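Local coordinates for protein putative cytochrome C (Sinorhizobium meliloti, PDB 4PWA) that probably carries electrons through a covalently bound heme c, as a small c-type cytochrome linked to bacterial sulfite oxidation, at residues R10-E15 with I72-L77; A28-V33 with A76-T81. One frame throughout, in Å; residues are numbered along the deposited sequence.

How the interactions relate
The two contacts lie side by side in the core of this small cytochrome, their centres about 8 Å apart, and both end on helix 69-82, sharing A76 and L77. Along the chain, helix 4-16 comes first, then the loop and short strand of A28-V33, and last the C-terminal helix that meets both. Interaction 1 crosses the two terminal helices; interaction 2 ties the next turn of the C-terminal helix to the loop. They also touch directly: R10 NE forms a salt bridge with D29 OD1 at 2.8 Å, and F13 packs on A32. First helix, last helix and loop thus close around one another beside the heme.

Interaction 1. Residues R10-E15 with I72-L77; sequences REIFLE and IEAVAL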
ATOM      1  N   ARG A  10      -0.336   0.426 -21.767  1.00 27.72           N
ATOM      2  CA  ARG A  10       0.248   1.033 -20.570  0.50 27.28           C
ATOM      3  C   ARG A  10      -0.646   2.162 -20.044  1.00 26.66           C
ATOM      4  O   ARG A  10      -0.957   2.226 -18.869  1.00 25.84           O
ATOM      5  CB  ARG A  10       1.651   1.568 -20.898  0.50 28.59           C
ATOM      6  CG  ARG A  10       2.560   1.834 -19.707  0.50 28.46           C
ATOM      7  CD  ARG A  10       3.973   2.195 -20.191  0.50 29.86           C
ATOM      8  NE  ARG A  10       4.737   1.016 -20.604  0.50 30.17           N
ATOM      9  CZ  ARG A  10       5.723   1.030 -21.497  0.50 30.67           C
ATOM     10  NH1 ARG A  10       6.070   2.163 -22.099  0.50 31.31           N
ATOM     11  NH2 ARG A  10       6.359  -0.097 -21.793  0.50 30.65           N
ATOM     12  N   GLU A  11      -1.060   3.055 -20.930  1.00 27.60           N
ATOM     13  CA  GLU A  11      -1.898   4.191 -20.516  1.00 27.79           C
ATOM     14  C   GLU A  11      -3.282   3.726 -20.020  1.00 26.66           C
ATOM     15  O   GLU A  11      -3.850   4.324 -19.119  1.00 26.00           O
ATOM     16  CB  GLU A  11      -2.041   5.204 -21.647  1.00 29.17           C
ATOM     17  CG  GLU A  11      -2.822   6.458 -21.275  1.00 30.58           C
ATOM     18  CD  GLU A  11      -2.879   7.471 -22.400  1.00 32.63           C
ATOM     19  OE1 GLU A  11      -1.815   8.030 -22.757  1.00 34.75           O
ATOM     20  OE2 GLU A  11      -3.982   7.709 -22.925  1.00 31.95           O
ATOM     21  N   ILE A  12      -3.813   2.661 -20.610  1.00 26.42           N
ATOM     22  CA  ILE A  12      -5.100   2.135 -20.183  1.00 25.80           C
ATOM     23  C   ILE A  12      -4.921   1.548 -18.798  1.00 24.82           C
ATOM     24  O   ILE A  12      -5.737   1.784 -17.902  1.00 24.24           O
ATOM     25  CB  ILE A  12      -5.648   1.074 -21.185  1.00 26.36           C
ATOM     26  CG1 ILE A  12      -6.029   1.746 -22.509  1.00 27.88           C
ATOM     27  CG2 ILE A  12      -6.853   0.337 -20.620  1.00 24.70           C
ATOM     28  CD1 ILE A  12      -6.166   0.793 -23.682  1.00 27.65           C
ATOM     29  N   PHE A  13      -3.830   0.801 -18.632  1.00 24.74           N
ATOM     30  CA  PHE A  13      -3.515   0.124 -17.369  1.00 23.70           C
ATOM     31  C   PHE A  13      -3.301   1.099 -16.224  1.00 23.72           C
ATOM     32  O   PHE A  13      -3.689   0.826 -15.097  1.00 22.83           O
ATOM     33  CB  PHE A  13      -2.266  -0.739 -17.538  1.00 23.86           C
ATOM     34  CG  PHE A  13      -2.033  -1.685 -16.406  1.00 22.78           C
ATOM     35  CD1 PHE A  13      -1.303  -1.294 -15.297  1.00 22.32           C
ATOM     36  CD2 PHE A  13      -2.554  -2.958 -16.439  1.00 23.08           C
ATOM     37  CE1 PHE A  13      -1.094  -2.153 -14.255  1.00 22.18           C
ATOM     38  CE2 PHE A  13      -2.340  -3.832 -15.390  1.00 22.46           C
ATOM     39  CZ  PHE A  13      -1.606  -3.429 -14.305  1.00 21.87           C
ATOM     40  N   LEU A  14      -2.692   2.239 -16.530  1.00 25.13           N
ATOM     41  CA  LEU A  14      -2.373   3.257 -15.527  1.00 26.14           C
ATOM     42  C   LEU A  14      -3.395   4.392 -15.340  1.00 27.08           C
ATOM     43  O   LEU A  14      -3.579   4.852 -14.219  1.00 27.25           O
ATOM     44  CB  LEU A  14      -1.012   3.883 -15.850  1.00 27.03           C
ATOM     45  CG  LEU A  14       0.189   2.987 -15.533  1.00 26.90           C
ATOM     46  CD1 LEU A  14       1.420   3.529 -16.203  1.00 25.54           C
ATOM     47  CD2 LEU A  14       0.389   2.878 -14.000  1.00 25.99           C
ATOM     48  N   GLU A  15      -4.062   4.826 -16.415  1.00 27.87           N
ATOM     49  CA  GLU A  15      -4.846   6.066 -16.384  0.50 28.93           C
ATOM     50  C   GLU A  15      -6.301   5.898 -16.804  1.00 28.73           C
ATOM     51  O   GLU A  15      -7.195   6.307 -16.092  1.00 29.47           O
ATOM     52  CB  GLU A  15      -4.175   7.127 -17.260  0.50 30.22           C
ATOM     53  CG  GLU A  15      -2.848   7.622 -16.708  0.50 31.65           C
ATOM     54  CD  GLU A  15      -3.022   8.460 -15.454  0.50 33.38           C
ATOM     55  OE1 GLU A  15      -3.282   9.676 -15.579  0.50 35.47           O
ATOM     56  OE2 GLU A  15      -2.897   7.901 -14.342  0.50 33.61           O
ATOM     57  N   ILE A  72      -9.840  -2.678 -24.613  1.00 30.11           N
ATOM     58  CA  ILE A  72      -9.730  -3.915 -23.862  1.00 29.12           C
ATOM     59  C   ILE A  72      -8.702  -4.846 -24.537  1.00 29.94           C
ATOM     60  O   ILE A  72      -7.897  -5.481 -23.856  1.00 28.58           O
ATOM     61  CB  ILE A  72     -11.108  -4.604 -23.707  1.00 29.96           C
ATOM     62  CG1 ILE A  72     -12.006  -3.757 -22.787  1.00 28.52           C
ATOM     63  CG2 ILE A  72     -10.945  -6.035 -23.177  1.00 29.14           C
ATOM     64  CD1 ILE A  72     -13.452  -4.217 -22.700  1.00 28.08           C
ATOM     65  N   GLU A  73      -8.721  -4.910 -25.865  1.00 31.84           N
ATOM     66  CA  GLU A  73      -7.743  -5.727 -26.588  1.00 33.64           C
ATOM     67  C   GLU A  73      -6.339  -5.211 -26.354  1.00 32.12           C
ATOM     68  O   GLU A  73      -5.407  -5.995 -26.234  1.00 31.80           O
ATOM     69  CB  GLU A  73      -8.002  -5.723 -28.094  1.00 36.28           C
ATOM     70  CG  GLU A  73      -9.137  -6.593 -28.544  1.00 40.81           C
ATOM     71  CD  GLU A  73      -9.356  -6.512 -30.052  1.00 47.49           C
ATOM     72  OE1 GLU A  73      -8.353  -6.589 -30.811  1.00 51.54           O
ATOM     73  OE2 GLU A  73     -10.527  -6.364 -30.485  1.00 51.54           O
ATOM     74  N   ALA A  74      -6.195  -3.885 -26.299  1.00 31.20           N
ATOM     75  CA  ALA A  74      -4.873  -3.264 -26.230  1.00 30.55           C
ATOM     76  C   ALA A  74      -4.233  -3.502 -24.855  1.00 28.33           C
ATOM     77  O   ALA A  74      -3.059  -3.874 -24.767  1.00 28.70           O
ATOM     78  CB  ALA A  74      -4.959  -1.787 -26.569  1.00 30.46           C
ATOM     79  N   VAL A  75      -5.015  -3.340 -23.792  1.00 26.25           N
ATOM     80  CA  VAL A  75      -4.548  -3.676 -22.452  1.00 24.97           C
ATOM     81  C   VAL A  75      -4.335  -5.183 -22.266  1.00 25.15           C
ATOM     82  O   VAL A  75      -3.504  -5.573 -21.472  1.00 24.35           O
ATOM     83  CB  VAL A  75      -5.508  -3.152 -21.336  1.00 23.66           C
ATOM     84  CG1 VAL A  75      -6.684  -4.063 -21.162  1.00 23.46           C
ATOM     85  CG2 VAL A  75      -4.762  -3.010 -20.028  1.00 22.64           C
ATOM     86  N   ALA A  76      -5.090  -6.026 -22.979  1.00 26.36           N
ATOM     87  CA  ALA A  76      -4.863  -7.483 -22.943  1.00 26.93           C
ATOM     88  C   ALA A  76      -3.535  -7.837 -23.616  1.00 28.13           C
ATOM     89  O   ALA A  76      -2.724  -8.569 -23.048  1.00 27.53           O
ATOM     90  CB  ALA A  76      -6.011  -8.238 -23.595  1.00 27.91           C
ATOM     91  N   LEU A  77      -3.323  -7.315 -24.821  1.00 29.81           N
ATOM     92  CA  LEU A  77      -2.046  -7.469 -25.522  1.00 31.69           C
ATOM     93  C   LEU A  77      -0.858  -6.992 -24.673  1.00 30.89           C
ATOM     94  O   LEU A  77       0.167  -7.678 -24.588  1.00 31.60           O
ATOM     95  CB  LEU A  77      -2.063  -6.704 -26.853  1.00 33.32           C
ATOM     96  CG  LEU A  77      -0.761  -6.731 -27.663  1.00 36.05           C
ATOM     97  CD1 LEU A  77      -0.319  -8.183 -27.949  1.00 37.60           C
ATOM     98  CD2 LEU A  77      -0.893  -5.924 -28.972  1.00 39.28           C
TER
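I12 carries most of this contact, directed from helix 4-16 toward helix 69-82, where it meets V75 obliquely. Its two branches have separate tasks. With chi1 at -69° CG1 sits beside the backbone N, which leaves CG2 anti to it; I12 CG2 lies 3.8 Å from V75 CB and also meets V75 CG2. The longer branch turns to the neighbouring residue, bringing I12 CD1 to A74 CB at 4.1 Å. A branched isoleucine suits the place because it can cover two successive residues of the other helix, and A74 is small enough to receive the methyl. One residue on, F13 takes part with its base: F13 CB is 4.2 Å from V75 CG2, and that methyl stands at the edge of the ring, near its plane. The ring itself continues beyond the pair to C21, a residue covalently joined to heme c, and comes close to H25, an axial ligand of the iron; V75 lies near the heme as well. The short axes approach to 8.8 Å with their directions 98° apart, the nearly perpendicular crossing of N- and C-terminal helices familiar from class I cytochromes c. No hydrogen bond spans the contact, and all four touching residues are buried. Cohesion across it therefore rests on the fit of aliphatic surfaces and the exclusion of water, an apolar setting that continues toward the heme.

Interaction 2. Residues A28-V33 with A76-T81; sequences ADAEAV and ALYVST
Y78 and D29 meet through a short hydrogen bond, the only one between A28-V33 and A76-T81. The tyrosine can be followed outward from its helix. CB does not aim at the loop, but chi1 of 166° sets CG anti to the backbone N, and the ring then extends toward it, in contact with R10 and F13 of helix 4-16. At the far end of the ring, Y78 CE1 and Y78 CZ each lie 3.3 Å from D29 OD1, which sits at the ring's edge and in its plane. The tip, Y78 OH, donates to D29 OD1 at 2.6 Å. It meets that oxygen on its anti side, 24° out of the carboxylate plane, with carboxylate and ring turned 72° against each other. The same hydroxyl oxygen packs on A30, whose small methyl lets it lie close, A30 CB being 3.5 Å from Y78 OH.

Tyrosine suits this place because its long, flat ring carries a hydroxyl from the helix to a buried acid. D29 OD1 has a second partner in R10 NE, so its charge is probably well compensated. A phenylalanine here would probably leave D29 OD1 with its salt bridge but without the hydroxyl donor, weakening the tie between loop and helix.

The chain turns through A28-E31, closed by E31 N bonding to A28 O at 2.7 Å; E31 and A32 then form a G1 beta bulge where strand 32-33 pairs antiparallel with strand 26-27. A loop following the heme-attachment helix and held against the C-terminal helix in this way is consistent with the compact cytochrome c fold.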
ATOM      1  N   ALA A  28       5.335  -4.705 -13.093  1.00 23.91           N
ATOM      2  CA  ALA A  28       6.588  -3.969 -13.098  1.00 24.75           C
ATOM      3  C   ALA A  28       6.725  -2.984 -14.258  1.00 25.32           C
ATOM      4  O   ALA A  28       7.140  -1.857 -14.055  1.00 26.26           O
ATOM      5  CB  ALA A  28       7.768  -4.949 -13.078  1.00 25.63           C
ATOM      6  N   ASP A  29       6.344  -3.381 -15.466  1.00 25.70           N
ATOM      7  CA  ASP A  29       6.545  -2.524 -16.636  1.00 26.79           C
ATOM      8  C   ASP A  29       5.869  -1.175 -16.427  1.00 26.54           C
ATOM      9  O   ASP A  29       6.391  -0.149 -16.830  1.00 27.36           O
ATOM     10  CB  ASP A  29       6.031  -3.195 -17.902  1.00 26.60           C
ATOM     11  CG  ASP A  29       6.200  -2.327 -19.141  1.00 29.52           C
ATOM     12  OD1 ASP A  29       5.332  -1.454 -19.394  1.00 30.37           O
ATOM     13  OD2 ASP A  29       7.183  -2.524 -19.891  1.00 31.44           O
ATOM     14  N   ALA A  30       4.707  -1.200 -15.782  1.00 25.95           N
ATOM     15  CA  ALA A  30       3.957   0.006 -15.471  1.00 26.10           C
ATOM     16  C   ALA A  30       4.367   0.638 -14.138  1.00 26.57           C
ATOM     17  O   ALA A  30       3.818   1.663 -13.773  1.00 27.18           O
ATOM     18  CB  ALA A  30       2.443  -0.309 -15.464  1.00 25.04           C
ATOM     19  N   GLU A  31       5.334   0.059 -13.427  1.00 27.29           N
ATOM     20  CA  GLU A  31       5.706   0.519 -12.079  1.00 28.18           C
ATOM     21  C   GLU A  31       4.468   0.532 -11.170  1.00 27.06           C
ATOM     22  O   GLU A  31       4.265   1.458 -10.386  1.00 27.41           O
ATOM     23  CB  GLU A  31       6.352   1.904 -12.108  1.00 29.65           C
ATOM     24  CG  GLU A  31       7.515   2.045 -13.082  1.00 33.41           C
ATOM     25  CD  GLU A  31       7.887   3.495 -13.374  1.00 38.83           C
ATOM     26  OE1 GLU A  31       7.043   4.404 -13.180  1.00 41.54           O
ATOM     27  OE2 GLU A  31       9.039   3.735 -13.798  1.00 43.97           O
ATOM     28  N   ALA A  32       3.660  -0.513 -11.296  1.00 25.61           N
ATOM     29  CA  ALA A  32       2.404  -0.651 -10.575  1.00 24.88           C
ATOM     30  C   ALA A  32       2.593  -1.695  -9.474  1.00 24.85           C
ATOM     31  O   ALA A  32       3.165  -2.766  -9.718  1.00 24.19           O
ATOM     32  CB  ALA A  32       1.311  -1.084 -11.522  1.00 23.41           C
ATOM     33  N   VAL A  33       2.123  -1.364  -8.270  1.00 25.10           N
ATOM     34  CA  VAL A  33       2.308  -2.203  -7.087  1.00 25.63           C
ATOM     35  C   VAL A  33       1.008  -2.318  -6.278  1.00 25.98           C
ATOM     36  O   VAL A  33       1.029  -2.391  -5.055  1.00 26.17           O
ATOM     37  CB  VAL A  33       3.461  -1.662  -6.163  1.00 27.00           C
ATOM     38  CG1 VAL A  33       4.829  -1.909  -6.787  1.00 26.33           C
ATOM     39  CG2 VAL A  33       3.250  -0.175  -5.843  1.00 26.17           C
ATOM     40  N   ALA A  76      -5.090  -6.026 -22.979  1.00 26.36           N
ATOM     41  CA  ALA A  76      -4.863  -7.483 -22.943  1.00 26.93           C
ATOM     42  C   ALA A  76      -3.535  -7.837 -23.616  1.00 28.13           C
ATOM     43  O   ALA A  76      -2.724  -8.569 -23.048  1.00 27.53           O
ATOM     44  CB  ALA A  76      -6.011  -8.238 -23.595  1.00 27.91           C
ATOM     45  N   LEU A  77      -3.323  -7.315 -24.821  1.00 29.81           N
ATOM     46  CA  LEU A  77      -2.046  -7.469 -25.522  1.00 31.69           C
ATOM     47  C   LEU A  77      -0.858  -6.992 -24.673  1.00 30.89           C
ATOM     48  O   LEU A  77       0.167  -7.678 -24.588  1.00 31.60           O
ATOM     49  CB  LEU A  77      -2.063  -6.704 -26.853  1.00 33.32           C
ATOM     50  CG  LEU A  77      -0.761  -6.731 -27.663  1.00 36.05           C
ATOM     51  CD1 LEU A  77      -0.319  -8.183 -27.949  1.00 37.60           C
ATOM     52  CD2 LEU A  77      -0.893  -5.924 -28.972  1.00 39.28           C
ATOM     53  N   TYR A  78      -1.009  -5.823 -24.049  1.00 29.84           N
ATOM     54  CA  TYR A  78       0.055  -5.196 -23.272  1.00 29.05           C
ATOM     55  C   TYR A  78       0.457  -6.070 -22.102  1.00 28.18           C
ATOM     56  O   TYR A  78       1.608  -6.473 -21.982  1.00 28.23           O
ATOM     57  CB  TYR A  78      -0.394  -3.802 -22.780  1.00 28.26           C
ATOM     58  CG  TYR A  78       0.470  -3.195 -21.688  1.00 26.88           C
ATOM     59  CD1 TYR A  78       1.766  -2.764 -21.957  1.00 27.58           C
ATOM     60  CD2 TYR A  78      -0.010  -3.051 -20.392  1.00 25.24           C
ATOM     61  CE1 TYR A  78       2.561  -2.217 -20.970  1.00 26.81           C
ATOM     62  CE2 TYR A  78       0.779  -2.501 -19.385  1.00 24.26           C
ATOM     63  CZ  TYR A  78       2.058  -2.096 -19.680  1.00 25.77           C
ATOM     64  OH  TYR A  78       2.841  -1.578 -18.697  1.00 24.39           O
ATOM     65  N   VAL A  79      -0.506  -6.350 -21.231  1.00 27.45           N
ATOM     66  CA  VAL A  79      -0.258  -7.161 -20.059  1.00 26.50           C
ATOM     67  C   VAL A  79       0.412  -8.497 -20.419  1.00 28.00           C
ATOM     68  O   VAL A  79       1.406  -8.892 -19.811  1.00 27.96           O
ATOM     69  CB  VAL A  79      -1.554  -7.448 -19.313  1.00 25.90           C
ATOM     70  CG1 VAL A  79      -1.293  -8.447 -18.159  1.00 25.32           C
ATOM     71  CG2 VAL A  79      -2.187  -6.136 -18.797  1.00 23.91           C
ATOM     72  N   SER A  80      -0.121  -9.177 -21.427  1.00 29.37           N
ATOM     73  CA  SER A  80       0.366 -10.493 -21.777  1.00 31.08           C
ATOM     74  C   SER A  80       1.773 -10.459 -22.363  1.00 32.11           C
ATOM     75  O   SER A  80       2.488 -11.463 -22.308  1.00 33.39           O
ATOM     76  CB  SER A  80      -0.591 -11.173 -22.743  1.00 32.65           C
ATOM     77  OG  SER A  80      -0.872 -10.311 -23.825  1.00 35.27           O
ATOM     78  N   THR A  81       2.170  -9.319 -22.915  1.00 31.77           N
ATOM     79  CA  THR A  81       3.510  -9.167 -23.480  1.00 33.24           C
ATOM     80  C   THR A  81       4.545  -8.781 -22.434  1.00 32.33           C
ATOM     81  O   THR A  81       5.667  -9.282 -22.468  1.00 33.05           O
ATOM     82  CB  THR A  81       3.535  -8.078 -24.564  1.00 34.03           C
ATOM     83  OG1 THR A  81       2.502  -8.332 -25.511  1.00 35.05           O
ATOM     84  CG2 THR A  81       4.878  -8.045 -25.265  1.00 35.51           C
TER